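Local atomic coordinates of transcarboxylase 5S subunit (Propionibacterium freudenreichii subsp. shermanii, PDB entry 1RQB), a protein that transfers a carboxyl group from the biotin of the 1.3S subunit to pyruvate, forming oxaloacetate, with a cobalt ion bound in each subunit. Residues E18-E21 / P22-V25; V123-S126 / A127-G130; N280-Y283 / D284-H287. All coordinates share one frame; numbering follows the deposited sequence.

Interaction 1. Residues E18-E21 / P22-V25; sequences EVSE and PREV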
# COMPACT_ATOMS: atom_id res chain seq x y z
N GLU A 18 11.75 -23.49 7.10
CA GLU A 18 11.22 -24.48 6.15
C GLU A 18 10.14 -23.80 5.30
O GLU A 18 9.28 -23.10 5.84
CB GLU A 18 10.62 -25.65 6.93
CG GLU A 18 9.99 -26.72 6.06
CD GLU A 18 9.64 -27.95 6.88
OE1 GLU A 18 10.57 -28.67 7.29
OE2 GLU A 18 8.43 -28.18 7.12
N VAL A 19 10.19 -23.98 3.98
CA VAL A 19 9.18 -23.37 3.11
C VAL A 19 8.58 -24.46 2.21
O VAL A 19 9.21 -25.48 1.97
CB VAL A 19 9.78 -22.22 2.25
CG1 VAL A 19 10.30 -21.12 3.17
CG2 VAL A 19 10.90 -22.74 1.34
N SER A 20 7.37 -24.22 1.73
CA SER A 20 6.68 -25.23 0.91
C SER A 20 7.40 -25.43 -0.43
O SER A 20 8.18 -24.60 -0.88
CB SER A 20 5.21 -24.83 0.69
OG SER A 20 5.10 -23.54 0.10
N GLU A 21 7.11 -26.57 -1.04
CA GLU A 21 7.70 -26.95 -2.33
C GLU A 21 7.20 -25.99 -3.42
O GLU A 21 6.13 -25.39 -3.28
CB GLU A 21 7.27 -28.38 -2.70
CG GLU A 21 5.77 -28.54 -2.97
CD GLU A 21 4.89 -28.39 -1.74
OE1 GLU A 21 3.65 -28.32 -1.91
OE2 GLU A 21 5.41 -28.34 -0.60
N PRO A 22 7.98 -25.82 -4.50
CA PRO A 22 7.59 -24.93 -5.60
C PRO A 22 6.20 -25.37 -6.06
O PRO A 22 5.93 -26.56 -6.18
CB PRO A 22 8.66 -25.22 -6.65
CG PRO A 22 9.89 -25.47 -5.79
CD PRO A 22 9.33 -26.37 -4.71
N ARG A 23 5.31 -24.41 -6.33
CA ARG A 23 3.94 -24.79 -6.71
C ARG A 23 3.17 -23.56 -7.17
O ARG A 23 3.62 -22.43 -7.00
CB ARG A 23 3.25 -25.37 -5.46
CG ARG A 23 3.17 -24.35 -4.31
CD ARG A 23 2.83 -24.98 -2.92
NE ARG A 23 2.76 -23.93 -1.90
CZ ARG A 23 1.65 -23.24 -1.66
NH1 ARG A 23 0.57 -23.52 -2.34
NH2 ARG A 23 1.64 -22.23 -0.78
N GLU A 24 1.99 -23.79 -7.75
CA GLU A 24 1.14 -22.67 -8.18
C GLU A 24 0.23 -22.30 -7.02
O GLU A 24 -0.30 -23.17 -6.32
CB GLU A 24 0.27 -23.05 -9.39
CG GLU A 24 1.03 -23.41 -10.64
CD GLU A 24 0.12 -23.70 -11.82
OE1 GLU A 24 0.64 -23.80 -12.94
OE2 GLU A 24 -1.11 -23.82 -11.62
N VAL A 25 0.07 -21.00 -6.79
CA VAL A 25 -0.81 -20.51 -5.73
C VAL A 25 -2.06 -19.95 -6.40
O VAL A 25 -1.97 -19.21 -7.38
CB VAL A 25 -0.12 -19.38 -4.92
CG1 VAL A 25 -1.04 -18.91 -3.79
CG2 VAL A 25 1.20 -19.87 -4.36
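The turn between strand 15-19 and strand 23-29, where the chain passes from the ladder shared with the second subunit into the parallel sheet of the TIM barrel, is bridged by S20 and R23. NE of R23 donates to OG of S20 over 3.1 Å, nearly straight at 168°, with the hydroxyl at the edge of the guanidinium and near its plane. The arginine runs extended from CG to NE, and its CD lies 3.3 Å from the carbonyl O of E21. E21 bends at chi2 (-69°), which brings OE1 to 3.6 Å from CD of R23; the charged groups stay farther apart, with E21 OE1 4.5 Å from R23 NE. V25 CG2 lies over one face of the guanidinium, 4.0 Å above the plane and toward its rim. S20 OG also bonds to the carbonyl O of I242, and NH2 of R23 to those of I242 and V246, while R15 of the second subunit donates to S20 O. The serine hydroxyl and the guanidinium therefore share the I242 carbonyl at the end of helix 234-243, and this polar network, rather than an ion pair with E21, is likely to fix how the arginine is turned.

Interaction 2. Residues V123-S126 / A127-G130; sequences VDKS and AENG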
# COMPACT_ATOMS: atom_id res chain seq x y z
N VAL A 123 -29.82 -20.96 0.63
CA VAL A 123 -28.67 -21.65 0.02
C VAL A 123 -29.11 -22.36 -1.26
O VAL A 123 -28.42 -22.30 -2.28
CB VAL A 123 -28.06 -22.64 1.03
CG1 VAL A 123 -27.02 -23.50 0.34
CG2 VAL A 123 -27.44 -21.87 2.17
N ASP A 124 -30.27 -23.01 -1.22
CA ASP A 124 -30.78 -23.72 -2.40
C ASP A 124 -30.96 -22.77 -3.58
O ASP A 124 -30.54 -23.08 -4.69
CB ASP A 124 -32.11 -24.42 -2.07
CG ASP A 124 -32.77 -25.02 -3.30
OD1 ASP A 124 -33.71 -24.39 -3.85
OD2 ASP A 124 -32.35 -26.12 -3.73
N LYS A 125 -31.59 -21.61 -3.36
CA LYS A 125 -31.79 -20.64 -4.45
C LYS A 125 -30.48 -20.02 -4.91
O LYS A 125 -30.30 -19.73 -6.09
CB LYS A 125 -32.79 -19.55 -4.04
CG LYS A 125 -34.24 -20.03 -4.04
CD LYS A 125 -34.62 -20.41 -5.47
CE LYS A 125 -36.02 -20.97 -5.57
NZ LYS A 125 -36.32 -21.42 -6.97
N SER A 126 -29.56 -19.77 -3.97
CA SER A 126 -28.25 -19.23 -4.34
C SER A 126 -27.55 -20.20 -5.29
O SER A 126 -27.03 -19.81 -6.34
CB SER A 126 -27.38 -19.04 -3.09
OG SER A 126 -27.87 -17.97 -2.30
N ALA A 127 -27.55 -21.48 -4.93
CA ALA A 127 -26.91 -22.52 -5.76
C ALA A 127 -27.63 -22.63 -7.10
O ALA A 127 -27.00 -22.74 -8.16
CB ALA A 127 -26.95 -23.86 -5.03
N GLU A 128 -28.95 -22.61 -7.06
CA GLU A 128 -29.76 -22.75 -8.28
C GLU A 128 -29.46 -21.60 -9.25
O GLU A 128 -29.46 -21.79 -10.47
CB GLU A 128 -31.24 -22.73 -7.93
CG GLU A 128 -32.17 -22.97 -9.09
CD GLU A 128 -33.63 -22.85 -8.69
OE1 GLU A 128 -33.98 -23.34 -7.59
OE2 GLU A 128 -34.42 -22.27 -9.46
N ASN A 129 -29.22 -20.41 -8.71
CA ASN A 129 -28.97 -19.23 -9.56
C ASN A 129 -27.51 -19.12 -9.98
O ASN A 129 -27.14 -18.18 -10.69
CB ASN A 129 -29.48 -17.98 -8.84
CG ASN A 129 -30.99 -17.81 -8.99
OD1 ASN A 129 -31.48 -17.55 -10.09
ND2 ASN A 129 -31.73 -17.98 -7.90
N GLY A 130 -26.67 -20.07 -9.56
CA GLY A 130 -25.27 -20.05 -9.99
C GLY A 130 -24.11 -20.01 -9.01
O GLY A 130 -22.96 -20.15 -9.44
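Residues 123-128 form the last turns of helix 116-128, the helix between strands 99-103 and 133-136 of a beta-alpha-beta unit, and the chain leaves helical geometry at G130, whose positive phi (122°) closes a Schellman motif. A127 N bonds to V123 O and E128 N to D124 O, both at 2.9 Å. G130 N turns back to A127 O, 3.0 Å away. At these backbone angles a CB on G130 would collide with the carbonyl O of N129, so only glycine fits comfortably. The carbonyl O of K125 takes two bonds from N129: the backbone N and ND2, each at 2.9 Å, reach it from opposite faces of the carbonyl plane. With CG of N129 anti to its carbonyl carbon (chi1 -81°), the amide folds back over the last turn; ND2 also reaches E448, and OD1 accepts from R88. K125 bends at chi2 and then runs alongside E128 in the same direction. Its NZ meets OE1 of E128 on the syn side at 3.1 Å and OE2 weakly at 3.2 Å. OE1 of E128 also lies 3.9 Å from OD1 of D124, the carboxylates 74° apart. The lysine thus probably offsets part of the repulsion between these two acids, while the doubly gripped K125 carbonyl ties the helix end to an asparagine that also reaches two other parts of the chain.

Interaction 3. Residues N280-Y283 / D284-H287; sequences NLDY and DRLH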
# COMPACT_ATOMS: atom_id res chain seq x y z
N ASN A 280 -1.37 -18.57 -11.93
CA ASN A 280 -1.66 -18.82 -13.35
C ASN A 280 -2.52 -17.68 -13.90
O ASN A 280 -3.42 -17.90 -14.71
CB ASN A 280 -2.37 -20.17 -13.55
CG ASN A 280 -3.73 -20.23 -12.89
OD1 ASN A 280 -3.83 -20.29 -11.66
ND2 ASN A 280 -4.79 -20.22 -13.69
N LEU A 281 -2.23 -16.46 -13.45
CA LEU A 281 -3.00 -15.30 -13.93
C LEU A 281 -2.40 -14.79 -15.24
O LEU A 281 -1.19 -14.83 -15.44
CB LEU A 281 -3.00 -14.18 -12.88
CG LEU A 281 -3.63 -14.55 -11.53
CD1 LEU A 281 -3.74 -13.31 -10.68
CD2 LEU A 281 -5.01 -15.17 -11.75
N ASP A 282 -3.28 -14.31 -16.12
CA ASP A 282 -2.92 -13.75 -17.43
C ASP A 282 -2.73 -12.24 -17.24
O ASP A 282 -3.70 -11.52 -17.04
CB ASP A 282 -4.06 -14.02 -18.42
CG ASP A 282 -3.77 -13.54 -19.83
OD1 ASP A 282 -3.27 -12.41 -19.99
OD2 ASP A 282 -4.08 -14.29 -20.78
N TYR A 283 -1.48 -11.77 -17.30
CA TYR A 283 -1.16 -10.36 -17.06
C TYR A 283 -1.88 -9.41 -18.02
O TYR A 283 -2.24 -8.30 -17.64
CB TYR A 283 0.35 -10.13 -17.12
CG TYR A 283 1.07 -10.65 -15.89
CD1 TYR A 283 1.86 -11.79 -15.96
CD2 TYR A 283 0.95 -10.00 -14.67
CE1 TYR A 283 2.52 -12.27 -14.82
CE2 TYR A 283 1.60 -10.47 -13.53
CZ TYR A 283 2.38 -11.61 -13.62
OH TYR A 283 3.03 -12.08 -12.50
N ASP A 284 -2.06 -9.82 -19.27
CA ASP A 284 -2.75 -8.94 -20.23
C ASP A 284 -4.21 -8.74 -19.80
O ASP A 284 -4.75 -7.64 -19.91
CB ASP A 284 -2.74 -9.51 -21.64
CG ASP A 284 -3.37 -8.56 -22.65
OD1 ASP A 284 -3.78 -9.02 -23.74
OD2 ASP A 284 -3.45 -7.34 -22.34
N ARG A 285 -4.85 -9.81 -19.32
CA ARG A 285 -6.24 -9.69 -18.87
C ARG A 285 -6.29 -8.79 -17.63
O ARG A 285 -7.17 -7.95 -17.49
CB ARG A 285 -6.85 -11.06 -18.53
CG ARG A 285 -7.07 -11.99 -19.72
CD ARG A 285 -8.10 -11.45 -20.72
NE ARG A 285 -8.33 -12.44 -21.77
CZ ARG A 285 -9.40 -12.48 -22.56
NH1 ARG A 285 -10.37 -11.59 -22.45
NH2 ARG A 285 -9.50 -13.46 -23.46
N LEU A 286 -5.32 -8.98 -16.73
CA LEU A 286 -5.28 -8.17 -15.51
C LEU A 286 -5.14 -6.69 -15.86
O LEU A 286 -5.75 -5.83 -15.23
CB LEU A 286 -4.10 -8.61 -14.62
CG LEU A 286 -4.12 -10.04 -14.07
CD1 LEU A 286 -2.95 -10.25 -13.12
CD2 LEU A 286 -5.43 -10.26 -13.32
N HIS A 287 -4.32 -6.39 -16.86
CA HIS A 287 -4.11 -4.99 -17.27
C HIS A 287 -5.43 -4.38 -17.76
O HIS A 287 -5.74 -3.23 -17.47
CB HIS A 287 -3.07 -4.95 -18.39
CG HIS A 287 -2.77 -3.57 -18.87
ND1 HIS A 287 -1.99 -2.68 -18.15
CD2 HIS A 287 -3.15 -2.90 -19.99
CE1 HIS A 287 -1.91 -1.53 -18.80
NE2 HIS A 287 -2.61 -1.64 -19.92
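With CG of D282 anti to the backbone N (chi1 -177°), the carboxylate swings over the first turn of helix 283-296, while L286 sets its CG anti to the carbonyl carbon (chi1 -63°) and sends CD1 toward L281. OD1 of D282 accepts from R285 N at 3.1 Å and 157°, the donor standing above the carboxylate plane. The same oxygen lies 2.9 Å from D284 N. The backbone O of D282 takes L286 N at 3.0 Å, in the carbonyl plane; one residue on, Y283 O takes H287 N at 2.9 Å. R285 lays CG 3.6 Å from CG of D282, yet its guanidinium goes on to a salt bridge with D55. On the apolar side, L286 CD1 touches L281 CB at 3.9 Å, the two leucines crossing at about a right angle, and meets the Y283 ring at 4.2 Å from CD2. Replacing D282 with an alanine would probably leave R285 N without its side-chain acceptor and fray the helix start. Side-chain capping of a first-turn N-H is the classic aspartate N-cap, here at the start of the helix that follows strand 277-278 and packs by its first turn on helix 265-271.

How the interactions relate
All three are local contacts. Interaction 1 is partly buried at a turn between strands, interaction 2 is partly buried at a helix C-terminus, and interaction 3 is a surface contact at a helix N-terminus. Interactions 2 and 3 lie at ends of two different helices: one offers carbonyls to an asparagine and a glycine turn, the other offers an N-H to an aspartate. Interaction 1 instead relies on a guanidinium and hydroxyl, and it alone touches the second subunit. Interaction 1 pairs with strand 277-278 and interaction 3 follows that strand in the chain, their nearest atoms about 4 Å apart, whereas interaction 2 belongs to the beta-alpha-beta unit of 99-103, 116-128 and 133-136.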